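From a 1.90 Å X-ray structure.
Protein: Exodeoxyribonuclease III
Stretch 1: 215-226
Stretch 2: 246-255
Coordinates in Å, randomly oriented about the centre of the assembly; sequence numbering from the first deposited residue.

Stretch 1 215-226: RIDHILVSPAMA
Stretch 2, residues 246-255: DHAPVTAEFD

Two strands of exodeoxyribonuclease III, 217-221 and 250-254, run in nearly the same direction (23° between N-to-C directions, signed crossing -23°), their axes 7.6 Å apart at closest approach. That spacing suits side-chain packing, and no backbone hydrogen bond links the stretches. Register is set by CA-CA distances of 7.0 Å for Asp217-Val250, 7.2 Å for Ile219-Ala252 and 7.2 Å for Met225-Phe254. Both strands are extended (phi -101 to -132°, psi 109 to 164°), so side chains alternate: Asp217, Ile219 and Val221 point toward Val250, Ala252 and Phe254, which point back, while His218 and Thr251 point away.

Polar contact: His247 (chi1 m, chi2 -113°), in the loop before the second strand, donates from ND1 to Asp217 OD2 (Asp217 chi1 m, chi2 -87°) at 2.6 Å. The N-H...O angle of 171° is nearly linear, consistent with OD2 lying at the ring edge, near its plane.

Apolar contacts: Ile219 (m, t) extends CD1 between two neighbours, 3.8 Å from Val250 CG1 and 3.7 Å from Ala252 CB; the same CD1 lies 3.5 Å from the backbone Ala252 N. Val250 is t, and its CG2 lies 3.9 Å from Asp217 CB.

Aromatic contacts: Ile216 (p, t) starts sideways, but its end comes nearer, bringing CD1 to 3.5 Å from His247 CE1. Phe254 (chi1 m, chi2 -88°) has the largest area covered. Val221 (m) meets the Phe254 ring at its edge, Val221 CG1 to Phe254 CZ 3.8 Å. After Ser222, the helix 223-226 begins; Ala226 N donates to Ser222 O at 2.8 Å. This turn brings Met225 (m, m, m) alongside Phe254: its CE sits over one face, 3.8 Å from the ring centroid and 3° off the normal, a CH-pi contact. Met225 SD is oblique at 4.9 Å from the Phe254 centroid, and Met225 O approaches Phe254 CD1 at 3.4 Å.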

# COMPACT_ATOMS: atom_id res chain seq x y z
N ARG A 215 8.22 -6.80 5.97
CA ARG A 215 8.04 -5.99 4.75
C ARG A 215 6.76 -6.41 4.06
O ARG A 215 6.76 -7.38 3.29
CB ARG A 215 9.24 -6.11 3.79
CG ARG A 215 9.17 -5.13 2.61
CD ARG A 215 10.38 -5.28 1.65
NE ARG A 215 10.33 -6.55 0.91
CZ ARG A 215 10.03 -6.65 -0.39
NH1 ARG A 215 9.79 -5.56 -1.11
NH2 ARG A 215 10.01 -7.83 -0.98
N ILE A 216 5.69 -5.67 4.31
CA ILE A 216 4.37 -5.98 3.73
C ILE A 216 3.76 -4.86 2.92
O ILE A 216 2.69 -5.05 2.29
CB ILE A 216 3.36 -6.45 4.83
CG1 ILE A 216 3.23 -5.38 5.94
CG2 ILE A 216 3.82 -7.85 5.41
CD1 ILE A 216 2.19 -5.75 7.04
N ASP A 217 4.38 -3.69 2.96
CA ASP A 217 3.96 -2.57 2.13
C ASP A 217 4.87 -2.45 0.91
O ASP A 217 6.12 -2.29 1.06
CB ASP A 217 3.99 -1.29 2.96
CG ASP A 217 3.09 -1.38 4.18
OD1 ASP A 217 1.90 -1.07 4.01
OD2 ASP A 217 3.58 -1.69 5.30
N HIS A 218 4.27 -2.52 -0.28
CA HIS A 218 5.09 -2.70 -1.51
C HIS A 218 4.69 -1.72 -2.58
O HIS A 218 3.60 -1.17 -2.53
CB HIS A 218 4.94 -4.13 -2.07
CG HIS A 218 5.22 -5.21 -1.07
ND1 HIS A 218 6.41 -5.31 -0.41
CD2 HIS A 218 4.42 -6.18 -0.56
CE1 HIS A 218 6.36 -6.33 0.44
NE2 HIS A 218 5.16 -6.88 0.37
N ILE A 219 5.55 -1.55 -3.59
CA ILE A 219 5.22 -0.71 -4.75
C ILE A 219 5.56 -1.55 -5.99
O ILE A 219 6.72 -1.85 -6.22
CB ILE A 219 6.00 0.62 -4.75
CG1 ILE A 219 5.65 1.45 -3.49
CG2 ILE A 219 5.63 1.47 -6.01
CD1 ILE A 219 6.48 2.68 -3.31
N LEU A 220 4.54 -2.00 -6.70
CA LEU A 220 4.74 -2.92 -7.83
C LEU A 220 4.56 -2.10 -9.09
O LEU A 220 3.58 -1.33 -9.21
CB LEU A 220 3.78 -4.13 -7.78
CG LEU A 220 3.61 -4.99 -6.50
CD1 LEU A 220 2.93 -6.32 -6.83
CD2 LEU A 220 4.89 -5.20 -5.76
N VAL A 221 5.52 -2.20 -10.02
CA VAL A 221 5.56 -1.26 -11.16
C VAL A 221 5.60 -1.98 -12.53
O VAL A 221 6.20 -3.05 -12.67
CB VAL A 221 6.76 -0.22 -11.03
CG1 VAL A 221 6.67 0.59 -9.70
CG2 VAL A 221 8.13 -0.95 -11.09
N SER A 222 4.98 -1.37 -13.55
CA SER A 222 5.10 -1.88 -14.91
C SER A 222 6.53 -1.62 -15.43
O SER A 222 7.26 -0.76 -14.87
CB SER A 222 4.11 -1.14 -15.83
OG SER A 222 4.39 0.25 -15.81
N PRO A 223 6.93 -2.33 -16.49
CA PRO A 223 8.30 -2.13 -16.97
C PRO A 223 8.67 -0.70 -17.32
O PRO A 223 9.80 -0.31 -17.04
CB PRO A 223 8.38 -3.00 -18.24
CG PRO A 223 7.28 -3.91 -18.18
CD PRO A 223 6.22 -3.36 -17.26
N ALA A 224 7.75 0.08 -17.92
CA ALA A 224 8.06 1.48 -18.29
C ALA A 224 8.44 2.28 -17.05
O ALA A 224 9.29 3.17 -17.12
CB ALA A 224 6.88 2.14 -19.03
N MET A 225 7.80 1.97 -15.93
CA MET A 225 8.14 2.58 -14.64
C MET A 225 9.43 1.99 -14.04
O MET A 225 10.27 2.72 -13.51
CB MET A 225 6.95 2.47 -13.65
CG MET A 225 5.66 3.24 -14.10
SD MET A 225 5.87 5.04 -14.27
CE MET A 225 5.70 5.58 -12.55
N ALA A 226 9.60 0.67 -14.14
CA ALA A 226 10.85 0.02 -13.69
C ALA A 226 12.09 0.63 -14.35
O ALA A 226 13.11 0.85 -13.70
CB ALA A 226 10.81 -1.49 -13.95
N ASP A 246 1.75 2.07 13.00
CA ASP A 246 2.59 0.86 13.05
C ASP A 246 3.28 0.58 11.70
O ASP A 246 4.29 -0.11 11.66
CB ASP A 246 1.82 -0.37 13.60
CG ASP A 246 0.50 -0.64 12.86
OD1 ASP A 246 0.04 0.20 12.05
OD2 ASP A 246 -0.09 -1.71 13.11
N HIS A 247 2.77 1.12 10.61
CA HIS A 247 3.46 1.00 9.29
C HIS A 247 4.22 2.29 8.99
O HIS A 247 3.76 3.38 9.34
CB HIS A 247 2.46 0.82 8.13
CG HIS A 247 1.66 -0.46 8.18
ND1 HIS A 247 1.82 -1.46 7.26
CD2 HIS A 247 0.65 -0.86 9.00
CE1 HIS A 247 0.98 -2.45 7.53
NE2 HIS A 247 0.25 -2.10 8.58
N ALA A 248 5.34 2.15 8.28
CA ALA A 248 6.13 3.27 7.78
C ALA A 248 5.72 3.56 6.33
O ALA A 248 5.38 2.61 5.60
CB ALA A 248 7.64 2.89 7.81
N PRO A 249 5.78 4.84 5.92
CA PRO A 249 5.54 5.13 4.50
C PRO A 249 6.62 4.46 3.67
O PRO A 249 7.73 4.22 4.18
CB PRO A 249 5.72 6.66 4.40
CG PRO A 249 5.62 7.20 5.85
CD PRO A 249 6.08 6.04 6.73
N VAL A 250 6.30 4.12 2.42
CA VAL A 250 7.30 3.58 1.50
C VAL A 250 7.23 4.50 0.29
O VAL A 250 6.14 4.81 -0.17
CB VAL A 250 6.98 2.11 1.07
CG1 VAL A 250 8.02 1.63 0.03
CG2 VAL A 250 6.95 1.16 2.31
N THR A 251 8.38 4.92 -0.22
CA THR A 251 8.43 5.83 -1.36
C THR A 251 9.27 5.26 -2.52
O THR A 251 10.40 4.78 -2.32
CB THR A 251 8.97 7.21 -0.91
OG1 THR A 251 8.11 7.75 0.09
CG2 THR A 251 9.04 8.21 -2.09
N ALA A 252 8.73 5.32 -3.74
CA ALA A 252 9.50 5.07 -4.94
C ALA A 252 9.72 6.38 -5.69
O ALA A 252 8.79 7.19 -5.81
CB ALA A 252 8.81 4.08 -5.83
N GLU A 253 10.94 6.57 -6.20
CA GLU A 253 11.27 7.75 -6.97
C GLU A 253 11.69 7.34 -8.38
O GLU A 253 12.47 6.43 -8.57
CB GLU A 253 12.37 8.57 -6.31
CG GLU A 253 12.62 9.91 -7.01
CD GLU A 253 13.48 10.87 -6.19
OE1 GLU A 253 13.86 10.50 -5.06
OE2 GLU A 253 13.74 11.98 -6.68
N PHE A 254 11.13 8.05 -9.35
CA PHE A 254 11.33 7.78 -10.76
C PHE A 254 11.97 8.99 -11.36
O PHE A 254 11.60 10.11 -11.02
CB PHE A 254 10.00 7.47 -11.44
CG PHE A 254 9.25 6.32 -10.79
CD1 PHE A 254 9.49 5.02 -11.18
CD2 PHE A 254 8.36 6.57 -9.75
CE1 PHE A 254 8.84 3.95 -10.58
CE2 PHE A 254 7.68 5.52 -9.13
CZ PHE A 254 7.95 4.20 -9.54
N ASP A 255 12.90 8.75 -12.29
CA ASP A 255 13.81 9.77 -12.82
C ASP A 255 13.93 9.51 -14.33
O ASP A 255 14.47 8.47 -14.72
CB ASP A 255 15.16 9.63 -12.11
CG ASP A 255 16.02 10.87 -12.18
OD1 ASP A 255 15.48 11.99 -12.28
OD2 ASP A 255 17.26 10.72 -12.13